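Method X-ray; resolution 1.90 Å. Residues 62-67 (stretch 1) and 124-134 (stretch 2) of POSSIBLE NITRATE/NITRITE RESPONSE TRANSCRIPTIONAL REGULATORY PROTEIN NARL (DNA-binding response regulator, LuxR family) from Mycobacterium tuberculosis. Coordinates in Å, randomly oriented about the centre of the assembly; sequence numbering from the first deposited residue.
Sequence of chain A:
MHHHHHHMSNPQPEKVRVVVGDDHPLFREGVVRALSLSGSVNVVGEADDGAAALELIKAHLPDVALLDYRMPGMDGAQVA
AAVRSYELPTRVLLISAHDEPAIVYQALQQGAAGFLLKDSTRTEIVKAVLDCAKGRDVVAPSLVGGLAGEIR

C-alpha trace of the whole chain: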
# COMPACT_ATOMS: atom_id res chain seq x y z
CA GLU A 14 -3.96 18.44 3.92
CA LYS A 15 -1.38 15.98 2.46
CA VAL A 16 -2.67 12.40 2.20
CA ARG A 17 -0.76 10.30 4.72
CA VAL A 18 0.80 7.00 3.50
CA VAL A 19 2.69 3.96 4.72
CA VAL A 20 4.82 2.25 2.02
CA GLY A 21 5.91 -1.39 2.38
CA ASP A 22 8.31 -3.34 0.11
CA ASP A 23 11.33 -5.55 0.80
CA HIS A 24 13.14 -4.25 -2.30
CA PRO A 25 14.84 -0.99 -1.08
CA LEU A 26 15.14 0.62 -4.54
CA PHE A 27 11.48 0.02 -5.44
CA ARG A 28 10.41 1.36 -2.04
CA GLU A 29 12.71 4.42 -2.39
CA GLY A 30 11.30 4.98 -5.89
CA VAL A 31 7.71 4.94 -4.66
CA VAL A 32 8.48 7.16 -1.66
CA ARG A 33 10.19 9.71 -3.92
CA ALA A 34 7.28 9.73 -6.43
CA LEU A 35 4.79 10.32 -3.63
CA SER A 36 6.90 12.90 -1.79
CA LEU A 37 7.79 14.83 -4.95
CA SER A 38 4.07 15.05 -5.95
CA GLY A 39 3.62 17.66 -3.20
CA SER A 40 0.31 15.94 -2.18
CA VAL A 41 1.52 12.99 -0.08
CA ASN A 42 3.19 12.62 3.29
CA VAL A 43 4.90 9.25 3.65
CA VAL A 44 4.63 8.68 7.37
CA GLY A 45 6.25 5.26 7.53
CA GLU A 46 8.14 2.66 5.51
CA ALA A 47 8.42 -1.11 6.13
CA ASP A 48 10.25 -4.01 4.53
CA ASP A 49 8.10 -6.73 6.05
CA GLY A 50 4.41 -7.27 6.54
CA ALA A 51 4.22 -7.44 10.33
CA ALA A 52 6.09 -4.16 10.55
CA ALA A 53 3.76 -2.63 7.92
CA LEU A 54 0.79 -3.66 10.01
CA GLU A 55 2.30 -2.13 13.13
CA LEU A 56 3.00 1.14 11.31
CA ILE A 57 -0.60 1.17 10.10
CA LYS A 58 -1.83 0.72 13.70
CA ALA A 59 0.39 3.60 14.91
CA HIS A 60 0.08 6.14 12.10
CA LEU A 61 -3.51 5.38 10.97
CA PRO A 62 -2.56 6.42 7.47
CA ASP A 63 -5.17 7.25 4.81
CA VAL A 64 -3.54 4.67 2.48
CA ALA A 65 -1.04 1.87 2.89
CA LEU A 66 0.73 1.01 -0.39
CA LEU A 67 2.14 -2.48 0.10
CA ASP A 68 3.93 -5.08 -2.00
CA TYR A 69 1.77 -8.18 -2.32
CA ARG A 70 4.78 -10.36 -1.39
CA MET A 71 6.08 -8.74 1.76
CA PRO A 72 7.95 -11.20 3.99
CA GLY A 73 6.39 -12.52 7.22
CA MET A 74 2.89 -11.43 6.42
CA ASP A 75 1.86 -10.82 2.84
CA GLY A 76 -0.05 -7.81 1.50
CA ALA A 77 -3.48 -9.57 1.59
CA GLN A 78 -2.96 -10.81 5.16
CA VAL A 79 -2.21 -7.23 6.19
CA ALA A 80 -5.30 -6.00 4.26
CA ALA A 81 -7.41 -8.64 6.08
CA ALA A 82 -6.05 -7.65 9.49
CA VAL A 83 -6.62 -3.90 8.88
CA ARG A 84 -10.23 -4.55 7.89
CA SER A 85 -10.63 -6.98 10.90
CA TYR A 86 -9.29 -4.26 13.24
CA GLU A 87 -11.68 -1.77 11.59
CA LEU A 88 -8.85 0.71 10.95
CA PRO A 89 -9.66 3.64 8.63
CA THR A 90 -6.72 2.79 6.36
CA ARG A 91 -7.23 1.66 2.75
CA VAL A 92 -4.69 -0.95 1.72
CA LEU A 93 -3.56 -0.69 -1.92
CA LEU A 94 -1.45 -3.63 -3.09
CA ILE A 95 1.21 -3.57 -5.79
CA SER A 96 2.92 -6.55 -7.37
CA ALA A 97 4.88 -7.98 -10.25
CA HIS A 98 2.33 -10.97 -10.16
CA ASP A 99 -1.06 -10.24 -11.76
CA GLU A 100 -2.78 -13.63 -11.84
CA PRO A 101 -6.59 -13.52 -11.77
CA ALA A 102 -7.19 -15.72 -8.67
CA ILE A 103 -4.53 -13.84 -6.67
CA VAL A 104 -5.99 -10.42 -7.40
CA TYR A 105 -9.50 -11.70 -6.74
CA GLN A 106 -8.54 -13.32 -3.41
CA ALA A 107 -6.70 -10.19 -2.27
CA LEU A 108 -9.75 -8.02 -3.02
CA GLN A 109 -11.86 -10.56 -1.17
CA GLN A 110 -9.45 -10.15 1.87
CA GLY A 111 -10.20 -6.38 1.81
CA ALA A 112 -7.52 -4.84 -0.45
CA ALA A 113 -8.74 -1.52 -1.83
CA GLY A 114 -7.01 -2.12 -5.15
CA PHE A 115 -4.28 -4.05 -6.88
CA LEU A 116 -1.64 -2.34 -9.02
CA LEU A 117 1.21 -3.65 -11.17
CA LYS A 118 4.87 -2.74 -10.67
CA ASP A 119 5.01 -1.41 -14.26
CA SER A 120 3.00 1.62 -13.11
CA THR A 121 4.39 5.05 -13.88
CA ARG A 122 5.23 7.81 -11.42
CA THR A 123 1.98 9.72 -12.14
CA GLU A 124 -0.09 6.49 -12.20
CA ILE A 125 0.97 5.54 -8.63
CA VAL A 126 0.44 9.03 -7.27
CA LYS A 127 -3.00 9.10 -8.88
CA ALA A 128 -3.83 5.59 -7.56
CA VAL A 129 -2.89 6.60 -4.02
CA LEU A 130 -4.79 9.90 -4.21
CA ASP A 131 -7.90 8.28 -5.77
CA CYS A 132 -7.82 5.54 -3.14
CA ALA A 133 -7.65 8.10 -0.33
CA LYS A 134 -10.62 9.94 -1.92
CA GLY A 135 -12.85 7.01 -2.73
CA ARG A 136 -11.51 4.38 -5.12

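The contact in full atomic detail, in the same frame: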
# COMPACT_ATOMS: atom_id res chain seq x y z
N PRO A 62 -2.71 5.71 8.71
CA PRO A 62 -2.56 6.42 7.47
C PRO A 62 -3.84 6.34 6.65
O PRO A 62 -4.58 5.40 6.82
CB PRO A 62 -1.45 5.63 6.78
CG PRO A 62 -1.57 4.27 7.30
CD PRO A 62 -1.93 4.45 8.72
N ASP A 63 -4.04 7.28 5.74
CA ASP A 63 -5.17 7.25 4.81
C ASP A 63 -5.07 6.02 3.89
O ASP A 63 -6.05 5.31 3.64
CB ASP A 63 -5.19 8.54 3.99
CG ASP A 63 -5.32 9.78 4.87
OD1 ASP A 63 -6.25 9.79 5.71
OD2 ASP A 63 -4.47 10.68 4.80
N VAL A 64 -3.85 5.77 3.40
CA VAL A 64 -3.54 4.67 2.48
C VAL A 64 -2.25 3.96 2.91
O VAL A 64 -1.29 4.60 3.37
CB VAL A 64 -3.31 5.21 1.07
CG1 VAL A 64 -3.01 4.07 0.07
CG2 VAL A 64 -4.50 5.97 0.62
N ALA A 65 -2.25 2.65 2.79
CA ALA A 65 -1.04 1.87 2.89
C ALA A 65 -0.78 1.31 1.49
O ALA A 65 -1.66 0.66 0.92
CB ALA A 65 -1.18 0.78 3.91
N LEU A 66 0.37 1.62 0.89
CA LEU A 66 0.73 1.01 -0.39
C LEU A 66 1.76 -0.07 -0.19
O LEU A 66 2.94 0.24 0.10
CB LEU A 66 1.27 2.09 -1.32
CG LEU A 66 1.78 1.66 -2.67
CD1 LEU A 66 0.71 0.94 -3.49
CD2 LEU A 66 2.29 2.96 -3.39
N LEU A 67 1.34 -1.34 -0.33
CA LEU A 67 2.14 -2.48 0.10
C LEU A 67 2.40 -3.52 -0.99
O LEU A 67 1.50 -3.88 -1.75
CB LEU A 67 1.42 -3.21 1.21
CG LEU A 67 1.00 -2.41 2.44
CD1 LEU A 67 0.30 -3.34 3.43
CD2 LEU A 67 2.22 -1.75 3.03
N GLU A 124 0.88 7.55 -12.49
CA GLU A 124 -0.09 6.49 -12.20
C GLU A 124 -0.18 6.09 -10.72
O GLU A 124 -1.25 5.95 -10.20
CB GLU A 124 0.19 5.23 -13.02
CG GLU A 124 -0.27 5.32 -14.47
CD GLU A 124 0.11 4.09 -15.27
OE1 GLU A 124 1.11 3.43 -14.93
OE2 GLU A 124 -0.59 3.81 -16.26
N ILE A 125 0.96 5.92 -10.06
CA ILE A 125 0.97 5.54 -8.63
C ILE A 125 0.49 6.66 -7.74
O ILE A 125 -0.27 6.41 -6.78
CB ILE A 125 2.37 5.10 -8.19
CG1 ILE A 125 2.76 3.83 -8.96
CG2 ILE A 125 2.41 4.83 -6.70
CD1 ILE A 125 4.20 3.80 -9.35
N VAL A 126 0.92 7.89 -8.03
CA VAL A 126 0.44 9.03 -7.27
C VAL A 126 -1.07 9.08 -7.41
O VAL A 126 -1.79 9.18 -6.42
CB VAL A 126 1.06 10.35 -7.74
CG1 VAL A 126 0.30 11.58 -7.18
CG2 VAL A 126 2.54 10.40 -7.37
N LYS A 127 -1.57 9.03 -8.65
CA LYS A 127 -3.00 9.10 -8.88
C LYS A 127 -3.77 7.95 -8.19
O LYS A 127 -4.83 8.17 -7.61
CB LYS A 127 -3.30 9.14 -10.38
CG LYS A 127 -4.78 9.02 -10.68
CD LYS A 127 -5.09 9.23 -12.15
CE LYS A 127 -6.58 8.92 -12.44
NZ LYS A 127 -7.43 9.79 -11.57
N ALA A 128 -3.24 6.74 -8.26
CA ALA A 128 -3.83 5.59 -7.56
C ALA A 128 -3.94 5.81 -6.06
O ALA A 128 -4.99 5.55 -5.45
CB ALA A 128 -3.06 4.32 -7.86
N VAL A 129 -2.88 6.32 -5.46
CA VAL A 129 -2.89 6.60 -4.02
C VAL A 129 -3.90 7.71 -3.67
O VAL A 129 -4.71 7.58 -2.75
CB VAL A 129 -1.47 6.96 -3.56
CG1 VAL A 129 -1.48 7.61 -2.20
CG2 VAL A 129 -0.60 5.70 -3.57
N LEU A 130 -3.87 8.79 -4.43
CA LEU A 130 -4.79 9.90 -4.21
C LEU A 130 -6.25 9.51 -4.43
O LEU A 130 -7.11 9.88 -3.63
CB LEU A 130 -4.41 11.12 -5.08
CG LEU A 130 -3.04 11.75 -4.74
CD1 LEU A 130 -2.74 12.97 -5.62
CD2 LEU A 130 -2.95 12.12 -3.26
N ASP A 131 -6.53 8.73 -5.48
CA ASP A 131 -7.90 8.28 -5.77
C ASP A 131 -8.41 7.33 -4.67
O ASP A 131 -9.58 7.36 -4.28
CB ASP A 131 -7.95 7.55 -7.11
CG ASP A 131 -7.88 8.49 -8.31
OD1 ASP A 131 -8.03 9.72 -8.15
OD2 ASP A 131 -7.69 7.98 -9.45
N CYS A 132 -7.52 6.47 -4.20
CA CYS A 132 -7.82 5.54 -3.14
C CYS A 132 -8.18 6.29 -1.86
O CYS A 132 -9.19 6.00 -1.22
CB CYS A 132 -6.63 4.61 -2.94
SG CYS A 132 -6.88 3.29 -1.74
N ALA A 133 -7.37 7.27 -1.50
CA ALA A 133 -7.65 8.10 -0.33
C ALA A 133 -9.01 8.84 -0.44
O ALA A 133 -9.67 9.07 0.56
CB ALA A 133 -6.54 9.11 -0.14
N LYS A 134 -9.38 9.20 -1.66
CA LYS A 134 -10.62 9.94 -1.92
C LYS A 134 -11.87 9.08 -1.91
O LYS A 134 -12.98 9.57 -1.68
CB LYS A 134 -10.57 10.59 -3.30
CG LYS A 134 -9.93 11.97 -3.36
CD LYS A 134 -10.24 12.66 -4.69
CE LYS A 134 -9.57 11.97 -5.90
NZ LYS A 134 -8.09 12.19 -5.92

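The contact joins a short strand, 64-67, to one face of the helix 124-134. The two axes come within 9.1 Å, and their N-to-C directions differ by 142°, so the helix runs roughly, but not strictly, antiparallel to the strand. Together the stretches bury 253 Å², and no hydrogen bond or salt bridge crosses between them; the evidence for association is apolar packing.

P62, in the loop before the strand, stays out of reach of the helix. D63 is the first residue to touch. Its CA lies 5.8 Å from the CA of A133, and its CA-to-CB bond points toward the helix, yet the meeting is marginal: D63 CB approaches A133 CB at 4.4 Å. The carboxylate takes no part in it, and D63 OD2 is hydrogen-bonded elsewhere in the structure.

V64 carries the largest share of the contact, with 75 Å² covered by the helix. With chi1 at -179° (t) and CB directed toward the helix, its CG2 methyl reaches the last turns. V64 CG2 lies 3.8 Å from A133 CB, 4.3 Å from C132 SG and 4.4 Å from V129 CG1. The same methyl also meets main-chain atoms, at 3.7 Å from V129 O and 3.8 Å from A133 N. Those two polar atoms are already paired, since A133 N donates to V129 O at 3.0 Å in the helical pattern, so the methyl packs against a satisfied backbone hydrogen bond.

A65 follows with its side chain out of reach, as expected where successive strand residues alternate in direction. L66 returns to the helix side, adopting chi1 176° (t) and chi2 58° (p). Its CD2 methyl packs 3.8 Å from I125 CG2 and 4.0 Å from V129 CG2, one helical turn apart. V129 is therefore shared: its CG1 is the nearer methyl to V64 CG2, whereas its CG2 meets L66. The order of partners, A133 for D63 and I125 for L66, reflects the opposed chain directions. L67 again lies out of reach.

The charged side chains of the helix stay outside this interface. K127 NZ forms a salt bridge with D131 OD2 at 2.8 Å, and K134 NZ makes a longer one with D131 OD1 at 3.3 Å, whose hydrogen bond is weak.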